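Local atomic coordinates of glutamate--tRNA ligase (Elizabethkingia anophelis, PDB entry 6B1Z), a protein that attaches glutamate to its cognate tRNA at the expense of ATP, as a class I aminoacyl-tRNA synthetase. Residues V380-E385 and F410-P415; E396-T399 and D403-N406. One frame throughout, in Å; residues are numbered along the deposited sequence.

Contact 1: V380-E385 and F410-P415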
loop_
_atom_site.group_PDB
_atom_site.type_symbol
_atom_site.label_atom_id
_atom_site.label_comp_id
_atom_site.label_asym_id
_atom_site.label_seq_id
_atom_site.Cartn_x
_atom_site.Cartn_y
_atom_site.Cartn_z
ATOM N N VAL A 380 -24.195 20.222 6.361
ATOM C CA VAL A 380 -24.546 21.099 5.252
ATOM C C VAL A 380 -25.422 20.316 4.286
ATOM O O VAL A 380 -25.173 19.134 4.030
ATOM C CB VAL A 380 -23.291 21.653 4.539
ATOM C CG1 VAL A 380 -23.645 22.182 3.155
ATOM C CG2 VAL A 380 -22.656 22.759 5.377
ATOM N N GLU A 381 -26.455 20.974 3.759
ATOM C CA GLU A 381 -27.330 20.372 2.762
ATOM C C GLU A 381 -27.500 21.343 1.605
ATOM O O GLU A 381 -27.735 22.534 1.823
ATOM C CB GLU A 381 -28.696 20.020 3.361
ATOM N N VAL A 382 -27.387 20.834 0.375
ATOM C CA VAL A 382 -27.630 21.634 -0.814
ATOM C C VAL A 382 -28.298 20.734 -1.851
ATOM O O VAL A 382 -28.244 19.507 -1.760
ATOM C CB VAL A 382 -26.320 22.270 -1.347
ATOM C CG1 VAL A 382 -25.449 21.246 -2.063
ATOM C CG2 VAL A 382 -26.595 23.481 -2.212
ATOM N N SER A 383 -28.975 21.361 -2.813
ATOM C CA SER A 383 -29.590 20.593 -3.888
ATOM C C SER A 383 -28.523 19.881 -4.706
ATOM O O SER A 383 -27.381 20.332 -4.788
ATOM C CB SER A 383 -30.413 21.509 -4.798
ATOM O OG SER A 383 -29.576 22.416 -5.497
ATOM N N ASP A 384 -28.904 18.752 -5.313
ATOM C CA ASP A 384 -27.967 18.056 -6.192
ATOM C C ASP A 384 -27.556 18.943 -7.363
ATOM O O ASP A 384 -26.404 18.891 -7.815
ATOM C CB ASP A 384 -28.574 16.752 -6.714
ATOM C CG ASP A 384 -28.802 15.705 -5.627
ATOM O OD1 ASP A 384 -28.080 15.689 -4.613
ATOM O OD2 ASP A 384 -29.723 14.875 -5.803
ATOM N N GLU A 385 -28.488 19.740 -7.891
ATOM C CA GLU A 385 -28.161 20.696 -8.946
ATOM C C GLU A 385 -27.015 21.610 -8.540
ATOM O O GLU A 385 -26.050 21.783 -9.293
ATOM C CB GLU A 385 -29.403 21.518 -9.299
ATOM C CG GLU A 385 -29.187 22.496 -10.430
ATOM C CD GLU A 385 -30.439 23.292 -10.736
ATOM O OE1 GLU A 385 -31.345 23.325 -9.874
ATOM O OE2 GLU A 385 -30.525 23.865 -11.841
ATOM N N PHE A 410 -17.292 29.124 1.515
ATOM C CA PHE A 410 -18.077 30.302 1.144
ATOM C C PHE A 410 -19.297 29.971 0.299
ATOM O O PHE A 410 -20.164 30.834 0.146
ATOM C CB PHE A 410 -17.195 31.298 0.392
ATOM C CG PHE A 410 -16.283 30.643 -0.606
ATOM C CD1 PHE A 410 -14.957 30.395 -0.291
ATOM C CD2 PHE A 410 -16.762 30.239 -1.844
ATOM C CE1 PHE A 410 -14.112 29.759 -1.199
ATOM C CE2 PHE A 410 -15.930 29.607 -2.763
ATOM C CZ PHE A 410 -14.604 29.369 -2.437
ATOM N N PHE A 411 -19.397 28.762 -0.259
ATOM C CA PHE A 411 -20.630 28.398 -0.947
ATOM C C PHE A 411 -21.769 28.173 0.029
ATOM O O PHE A 411 -22.939 28.264 -0.361
ATOM C CB PHE A 411 -20.442 27.130 -1.791
ATOM C CG PHE A 411 -19.626 27.334 -3.037
ATOM C CD1 PHE A 411 -20.085 28.144 -4.069
ATOM C CD2 PHE A 411 -18.417 26.677 -3.198
ATOM C CE1 PHE A 411 -19.339 28.309 -5.229
ATOM C CE2 PHE A 411 -17.662 26.848 -4.354
ATOM C CZ PHE A 411 -18.127 27.664 -5.367
ATOM N N PHE A 412 -21.448 27.882 1.287
ATOM C CA PHE A 412 -22.422 27.445 2.272
ATOM C C PHE A 412 -22.499 28.336 3.503
ATOM O O PHE A 412 -23.490 28.251 4.239
ATOM C CB PHE A 412 -22.098 26.008 2.711
ATOM C CG PHE A 412 -21.730 25.100 1.572
ATOM C CD1 PHE A 412 -22.715 24.550 0.761
ATOM C CD2 PHE A 412 -20.403 24.810 1.300
ATOM C CE1 PHE A 412 -22.379 23.720 -0.291
ATOM C CE2 PHE A 412 -20.061 23.981 0.247
ATOM C CZ PHE A 412 -21.050 23.438 -0.547
ATOM N N HIS A 413 -21.500 29.185 3.743
ATOM C CA HIS A 413 -21.424 30.008 4.948
ATOM C C HIS A 413 -20.987 31.416 4.577
ATOM O O HIS A 413 -20.035 31.588 3.810
ATOM C CB HIS A 413 -20.432 29.420 5.962
ATOM C CG HIS A 413 -20.612 27.955 6.213
ATOM N ND1 HIS A 413 -21.675 27.447 6.928
ATOM C CD2 HIS A 413 -19.855 26.890 5.855
ATOM C CE1 HIS A 413 -21.568 26.132 6.997
ATOM N NE2 HIS A 413 -20.473 25.768 6.352
ATOM N N ALA A 414 -21.666 32.425 5.141
ATOM C CA ALA A 414 -21.262 33.802 4.905
ATOM C C ALA A 414 -20.008 34.141 5.708
ATOM O O ALA A 414 -19.777 33.581 6.783
ATOM C CB ALA A 414 -22.388 34.760 5.285
ATOM N N PRO A 415 -19.176 35.057 5.209
ATOM C CA PRO A 415 -18.018 35.491 5.996
ATOM C C PRO A 415 -18.459 36.279 7.221
ATOM O O PRO A 415 -19.384 37.094 7.161
ATOM C CB PRO A 415 -17.225 36.374 5.021
ATOM C CG PRO A 415 -17.850 36.155 3.667
ATOM C CD PRO A 415 -19.266 35.766 3.922
#
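Val-380 sets its two methyl groups against two neighbouring rings, and together with Phe-412 it carries most of the surface buried here. CG1 lies anti to the backbone N (chi1 162°) and reaches Phe-412 CD1 at 3.5 Å, with Phe-412 CG only a little farther off at 3.8 Å; the two side chains cross at about a right angle. The other branch, CG2, goes to the imidazole, 3.8 Å from His-413 NE2. This is van der Waals contact; the polar partner of His-413 NE2 is Tyr-405 OH.

Phe-412 also touches Val-382 further along the same segment: Val-382 CG1 comes to the edge of the ring, near its plane, 4.3 Å from Phe-412 CE1. One face of this phenyl is covered from within its own segment, where Phe-411 CB sits over the ring centre at 3.7 Å above the plane. Both valines and Phe-412 rest on Leu-375 of helix 364-377, and Phe-412 also meets Ile-390 of helix 384-394.

The segments thus join through side chains, as an extended linker between two helices meets a loop that returns to it. The contact packs Phe-412 between that linker and helices 364-377 and 384-394, within the all-helical anticodon-binding domain of this glutamyl-tRNA synthetase.

Contact 2: E396-T399 and D403-N406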
loop_
_atom_site.group_PDB
_atom_site.type_symbol
_atom_site.label_atom_id
_atom_site.label_comp_id
_atom_site.label_asym_id
_atom_site.label_seq_id
_atom_site.Cartn_x
_atom_site.Cartn_y
_atom_site.Cartn_z
ATOM N N GLU A 396 -11.047 21.005 -10.481
ATOM C CA GLU A 396 -9.763 21.151 -11.168
ATOM C C GLU A 396 -8.639 21.478 -10.193
ATOM O O GLU A 396 -7.473 21.161 -10.464
ATOM C CB GLU A 396 -9.860 22.229 -12.250
ATOM N N ARG A 397 -8.960 22.103 -9.067
ATOM C CA ARG A 397 -7.954 22.469 -8.075
ATOM C C ARG A 397 -7.842 21.490 -6.912
ATOM O O ARG A 397 -6.871 21.567 -6.150
ATOM C CB ARG A 397 -8.251 23.866 -7.524
ATOM N N ALA A 398 -8.790 20.574 -6.767
ATOM C CA ALA A 398 -8.843 19.665 -5.632
ATOM C C ALA A 398 -7.878 18.502 -5.796
ATOM O O ALA A 398 -7.629 18.014 -6.906
ATOM C CB ALA A 398 -10.260 19.113 -5.469
ATOM N N THR A 399 -7.342 18.048 -4.664
ATOM C CA THR A 399 -6.573 16.812 -4.614
ATOM C C THR A 399 -7.405 15.650 -4.094
ATOM O O THR A 399 -7.196 14.505 -4.513
ATOM C CB THR A 399 -5.333 17.014 -3.736
ATOM O OG1 THR A 399 -4.607 18.147 -4.234
ATOM C CG2 THR A 399 -4.402 15.787 -3.764
ATOM N N ASP A 403 -11.701 18.341 -0.365
ATOM C CA ASP A 403 -11.189 19.694 -0.603
ATOM C C ASP A 403 -12.255 20.588 -1.222
ATOM O O ASP A 403 -12.227 21.809 -1.031
ATOM C CB ASP A 403 -9.987 19.684 -1.559
ATOM C CG ASP A 403 -8.807 18.891 -1.051
ATOM O OD1 ASP A 403 -8.758 18.541 0.145
ATOM O OD2 ASP A 403 -7.909 18.648 -1.890
ATOM N N ILE A 404 -13.174 20.004 -2.000
ATOM C CA ILE A 404 -14.221 20.794 -2.641
ATOM C C ILE A 404 -15.103 21.486 -1.601
ATOM O O ILE A 404 -15.569 22.615 -1.821
ATOM C CB ILE A 404 -15.042 19.886 -3.576
ATOM C CG1 ILE A 404 -14.143 19.318 -4.679
ATOM C CG2 ILE A 404 -16.219 20.668 -4.213
ATOM C CD1 ILE A 404 -14.840 18.287 -5.567
ATOM N N TYR A 405 -15.327 20.848 -0.451
ATOM C CA TYR A 405 -15.990 21.546 0.646
ATOM C C TYR A 405 -15.013 22.394 1.456
ATOM O O TYR A 405 -15.260 23.580 1.703
ATOM C CB TYR A 405 -16.690 20.554 1.579
ATOM C CG TYR A 405 -17.236 21.259 2.809
ATOM C CD1 TYR A 405 -18.352 22.077 2.722
ATOM C CD2 TYR A 405 -16.597 21.142 4.041
ATOM C CE1 TYR A 405 -18.835 22.745 3.830
ATOM C CE2 TYR A 405 -17.067 21.813 5.156
ATOM C CZ TYR A 405 -18.192 22.609 5.042
ATOM O OH TYR A 405 -18.672 23.280 6.148
ATOM N N ASN A 406 -13.905 21.802 1.892
ATOM C CA ASN A 406 -13.060 22.494 2.860
ATOM C C ASN A 406 -12.479 23.779 2.292
ATOM O O ASN A 406 -12.260 24.739 3.038
ATOM C CB ASN A 406 -11.947 21.571 3.331
ATOM C CG ASN A 406 -12.451 20.490 4.258
ATOM O OD1 ASN A 406 -13.365 20.722 5.058
ATOM N ND2 ASN A 406 -11.856 19.313 4.170
HETATM O O HOH W 1 -5.558 20.145 -2.491
#
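Ala-398 turns its methyl group toward the helix that follows it, and CB comes equally close to two of that helix's side chains, 4.0 Å from Asp-403 CB and 4.0 Å from Ile-404 CG1. The Ile-404 branch involved stands beside the backbone N (chi1 -62°), which brings it round to the loop. The same isoleucine packs on Ile-367, Phe-371, Ile-390 and Met-394, while Ala-398 touches Leu-359, and the little apolar patch therefore continues into the surrounding helices.

At Thr-399 the contact becomes polar. Its backbone N donates to Asp-403 OD2 at 2.9 Å, with an N-H...O angle of 150°; the donor meets the anti side of the carboxylate, 18° out of its plane. Asp-403 OD2 also accepts from Phe-400 N, and a water donates a third bond to it. That water sits 2.8 Å from Thr-399 OG1, tying the hydroxyl to the carboxylate although the two do not bond directly. Three bonds to one oxygen hold the carboxylate in place, and its negative charge would probably also interact favourably with the N-terminal end of the helix. Thr-399 O accepts from Asn-355 ND2 of helix 348-361.

With Phe-400 at the N-cap of helix 401-406, Asp-403 is N3, and its bond to Phe-400 N is the N3-to-N-cap half of a capping box; phenylalanine has no side-chain acceptor to return it.

In the fold
Contacts 1 and 2 lie in one region of the anticodon-binding domain, their centres 15 Å apart, and the chain between the segments of contact 1 contains both segments of contact 2. Tyr-405, in helix 401-406, is the direct join: its OH makes a probable hydrogen bond of 3.1 Å with His-413 NE2, and its ring meets that of Phe-412, Tyr-405 CD1 lying 3.6 Å from Phe-412 CE2, with the planes at about 40°. Contact 1 is a surface contact, its centre about 35 Å from the chain centre; contact 2 is partly buried, its centre about 24 Å away. Their shared domain probably reads the tRNA anticodon, as in related enzymes.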